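Local coordinates for protein oxalate oxidase 1 (Hordeum vulgare, PDB 1FI2) that oxidises oxalate with molecular oxygen to carbon dioxide and hydrogen peroxide at a manganese centre, and also shows superoxide dismutase activity, at residues R92-G97 against T128-R133. Residues are numbered along the deposited sequence; the frame is centred on the assembly and turned at random.
Sequences RATEIG and TFVIPR. With MN (manganese (II) ion), chain B.
Phe129 sets CG between its backbone N and carbonyl carbon (chi1 59°), and chi2 of 86° sets the turn of its ring; Glu95 holds CG anti to its backbone N (chi1 171°) and runs extended on the same face. The ring lies against Gly97 of the neighbouring strand: Gly97 CA is over one face, 4.1 Å from the Phe129 centroid, a CH-pi contact so close that there is no room for a CB at this position. Glu95 OE2 sits at the ring edge, near its plane, 3.6 Å from Phe129 CE1. Ile131 lies alongside Glu95, with Ile131 CG1 3.8 Å from Glu95 OE1. Glu95 OE1 binds manganese at 2.2 Å, while Glu95 OE2 accepts a hydrogen bond from a metal-bound water, so both carboxylate oxygens are engaged. An alanine in place of Phe129 would probably leave Gly97 CA and Glu95 OE2 without the ring against them, opening a gap beside the carboxylate. Paired backbone bonds join Glu95 to Ile131 and Gly97 to Phe129, the straightest from Ile131 N to Glu95 O (2.8 Å). Beyond the ladder, Arg133 N gives a weak bond to Thr94 OG1, which also bonds Leu70 O of a second subunit. One water bridges Ala93 O and Ile131 O; another links Arg92 O to Arg133 NH2. On the opposite sheet face, Ile96 and Val130 pack against Met74 and Leu37 of that second subunit, whose strand continues the sheet past Thr128 and Phe129. His88, His90 and His137 complete the protein ligands of manganese, the three-histidine, one-glutamate site inside a cupin beta-jellyroll.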
ATOM      1  N   ARG A  92      10.754  -8.151  -5.805  1.00  3.55           N
ATOM      2  CA  ARG A  92      10.027  -7.137  -5.046  1.00  4.09           C
ATOM      3  C   ARG A  92      10.222  -5.712  -5.528  1.00  4.10           C
ATOM      4  O   ARG A  92      10.010  -4.779  -4.735  1.00  3.37           O
ATOM      5  CB  ARG A  92      10.414  -7.273  -3.560  1.00  4.82           C
ATOM      6  CG  ARG A  92       9.872  -8.523  -2.882  1.00  5.53           C
ATOM      7  CD  ARG A  92      10.384  -8.687  -1.467  1.00  6.18           C
ATOM      8  NE  ARG A  92      11.825  -8.739  -1.372  1.00  6.17           N
ATOM      9  CZ  ARG A  92      12.638  -9.773  -1.485  1.00  5.81           C
ATOM     10  NH1 ARG A  92      12.190 -11.001  -1.711  1.00  5.43           N
ATOM     11  NH2 ARG A  92      13.941  -9.566  -1.356  1.00  6.76           N
ATOM     12  N   ALA A  93      10.516  -5.501  -6.816  1.00  3.69           N
ATOM     13  CA  ALA A  93      10.677  -4.129  -7.285  1.00  3.92           C
ATOM     14  C   ALA A  93      10.787  -3.932  -8.789  1.00  3.99           C
ATOM     15  O   ALA A  93      11.255  -4.780  -9.534  1.00  4.51           O
ATOM     16  CB  ALA A  93      11.958  -3.543  -6.674  1.00  3.92           C
ATOM     17  N   THR A  94      10.464  -2.700  -9.179  1.00  3.81           N
ATOM     18  CA  THR A  94      10.694  -2.172 -10.515  1.00  3.69           C
ATOM     19  C   THR A  94      12.105  -1.581 -10.534  1.00  3.46           C
ATOM     20  O   THR A  94      12.548  -1.025  -9.530  1.00  3.51           O
ATOM     21  CB  THR A  94       9.691  -1.057 -10.867  1.00  3.50           C
ATOM     22  OG1 THR A  94       8.354  -1.578 -10.938  1.00  3.90           O
ATOM     23  CG2 THR A  94      10.019  -0.397 -12.203  1.00  3.14           C
ATOM     24  N   GLU A  95      12.801  -1.701 -11.652  1.00  3.67           N
ATOM     25  CA  GLU A  95      14.143  -1.148 -11.803  1.00  3.80           C
ATOM     26  C   GLU A  95      14.133  -0.045 -12.859  1.00  3.73           C
ATOM     27  O   GLU A  95      13.459  -0.147 -13.884  1.00  3.97           O
ATOM     28  CB  GLU A  95      15.130  -2.249 -12.188  1.00  4.20           C
ATOM     29  CG  GLU A  95      16.527  -1.819 -12.587  1.00  3.51           C
ATOM     30  CD  GLU A  95      17.362  -2.955 -13.142  1.00  3.27           C
ATOM     31  OE1 GLU A  95      16.922  -4.118 -13.044  1.00  3.63           O
ATOM     32  OE2 GLU A  95      18.454  -2.716 -13.693  1.00  3.23           O
ATOM     33  N   ILE A  96      14.880   1.016 -12.581  1.00  3.49           N
ATOM     34  CA  ILE A  96      15.001   2.145 -13.513  1.00  3.32           C
ATOM     35  C   ILE A  96      16.478   2.497 -13.610  1.00  3.73           C
ATOM     36  O   ILE A  96      17.125   2.743 -12.589  1.00  3.31           O
ATOM     37  CB  ILE A  96      14.078   3.293 -13.100  1.00  3.16           C
ATOM     38  CG1 ILE A  96      14.031   4.384 -14.177  1.00  3.65           C
ATOM     39  CG2 ILE A  96      14.454   3.885 -11.749  1.00  3.53           C
ATOM     40  CD1 ILE A  96      12.886   5.363 -13.992  1.00  4.19           C
ATOM     41  N   GLY A  97      17.059   2.415 -14.815  1.00  4.00           N
ATOM     42  CA  GLY A  97      18.500   2.619 -14.910  1.00  4.30           C
ATOM     43  C   GLY A  97      18.984   3.524 -16.023  1.00  4.44           C
ATOM     44  O   GLY A  97      18.246   3.901 -16.930  1.00  4.15           O
ATOM     45  N   THR A 128      18.205   5.782 -20.891  1.00  3.71           N
ATOM     46  CA  THR A 128      17.608   5.049 -19.778  1.00  3.83           C
ATOM     47  C   THR A 128      16.657   3.934 -20.186  1.00  3.67           C
ATOM     48  O   THR A 128      16.181   3.861 -21.316  1.00  3.67           O
ATOM     49  CB  THR A 128      16.823   6.033 -18.874  1.00  3.80           C
ATOM     50  OG1 THR A 128      15.893   6.751 -19.695  1.00  4.05           O
ATOM     51  CG2 THR A 128      17.740   7.028 -18.178  1.00  4.45           C
ATOM     52  N   PHE A 129      16.371   3.063 -19.218  1.00  3.70           N
ATOM     53  CA  PHE A 129      15.484   1.927 -19.401  1.00  3.65           C
ATOM     54  C   PHE A 129      14.685   1.646 -18.128  1.00  3.99           C
ATOM     55  O   PHE A 129      15.084   2.038 -17.032  1.00  3.66           O
ATOM     56  CB  PHE A 129      16.270   0.669 -19.781  1.00  4.29           C
ATOM     57  CG  PHE A 129      17.316   0.216 -18.804  1.00  3.92           C
ATOM     58  CD1 PHE A 129      16.997  -0.604 -17.735  1.00  4.05           C
ATOM     59  CD2 PHE A 129      18.639   0.600 -18.962  1.00  4.18           C
ATOM     60  CE1 PHE A 129      17.965  -1.021 -16.845  1.00  4.25           C
ATOM     61  CE2 PHE A 129      19.618   0.188 -18.076  1.00  4.19           C
ATOM     62  CZ  PHE A 129      19.275  -0.624 -17.013  1.00  4.17           C
ATOM     63  N   VAL A 130      13.568   0.938 -18.284  1.00  4.11           N
ATOM     64  CA  VAL A 130      12.750   0.601 -17.114  1.00  5.44           C
ATOM     65  C   VAL A 130      12.308  -0.853 -17.192  1.00  4.78           C
ATOM     66  O   VAL A 130      11.918  -1.365 -18.242  1.00  5.59           O
ATOM     67  CB  VAL A 130      11.593   1.591 -16.937  1.00  7.15           C
ATOM     68  CG1 VAL A 130      10.558   1.474 -18.038  1.00  8.23           C
ATOM     69  CG2 VAL A 130      10.943   1.426 -15.566  1.00  8.04           C
ATOM     70  N   ILE A 131      12.438  -1.564 -16.072  1.00  4.14           N
ATOM     71  CA  ILE A 131      12.075  -2.973 -15.995  1.00  3.89           C
ATOM     72  C   ILE A 131      10.933  -3.168 -14.998  1.00  3.51           C
ATOM     73  O   ILE A 131      11.160  -3.087 -13.790  1.00  3.04           O
ATOM     74  CB  ILE A 131      13.228  -3.841 -15.438  1.00  4.12           C
ATOM     75  CG1 ILE A 131      14.599  -3.500 -16.007  1.00  4.62           C
ATOM     76  CG2 ILE A 131      12.890  -5.317 -15.622  1.00  3.35           C
ATOM     77  CD1 ILE A 131      14.864  -3.898 -17.433  1.00  4.83           C
ATOM     78  N   PRO A 132       9.737  -3.475 -15.469  1.00  3.32           N
ATOM     79  CA  PRO A 132       8.605  -3.703 -14.591  1.00  4.05           C
ATOM     80  C   PRO A 132       8.869  -4.809 -13.585  1.00  4.53           C
ATOM     81  O   PRO A 132       9.522  -5.816 -13.822  1.00  3.81           O
ATOM     82  CB  PRO A 132       7.445  -4.042 -15.517  1.00  4.16           C
ATOM     83  CG  PRO A 132       7.857  -3.583 -16.869  1.00  4.27           C
ATOM     84  CD  PRO A 132       9.365  -3.608 -16.895  1.00  3.68           C
ATOM     85  N   ARG A 133       8.364  -4.574 -12.389  1.00  4.45           N
ATOM     86  CA  ARG A 133       8.413  -5.488 -11.256  1.00  4.61           C
ATOM     87  C   ARG A 133       8.200  -6.942 -11.623  1.00  4.09           C
ATOM     88  O   ARG A 133       7.225  -7.340 -12.258  1.00  3.67           O
ATOM     89  CB  ARG A 133       7.403  -4.888 -10.276  1.00  5.99           C
ATOM     90  CG  ARG A 133       6.148  -5.588  -9.897  1.00  6.74           C
ATOM     91  CD  ARG A 133       5.275  -4.887  -8.882  1.00  6.91           C
ATOM     92  NE  ARG A 133       5.876  -4.120  -7.838  1.00  6.56           N
ATOM     93  CZ  ARG A 133       6.483  -4.235  -6.691  1.00  6.63           C
ATOM     94  NH1 ARG A 133       6.760  -5.358  -6.046  1.00  6.75           N
ATOM     95  NH2 ARG A 133       6.872  -3.126  -6.050  1.00  6.53           N
TER
HETATM   96 MN    MN B 202      17.955  -6.042 -13.038  1.00  4.51          MN
HETATM   97  O   HOH W   1       8.653  -2.434  -3.694  1.00  4.79           O
HETATM   98  O   HOH W   2      12.344  -5.274 -12.006  1.00  2.65           O
HETATM   99  O   HOH W   3      19.085  -5.107 -14.721  1.00  2.39           O
HETATM  100  O   HOH W   4      19.877  -5.724 -11.576  1.00  5.72           O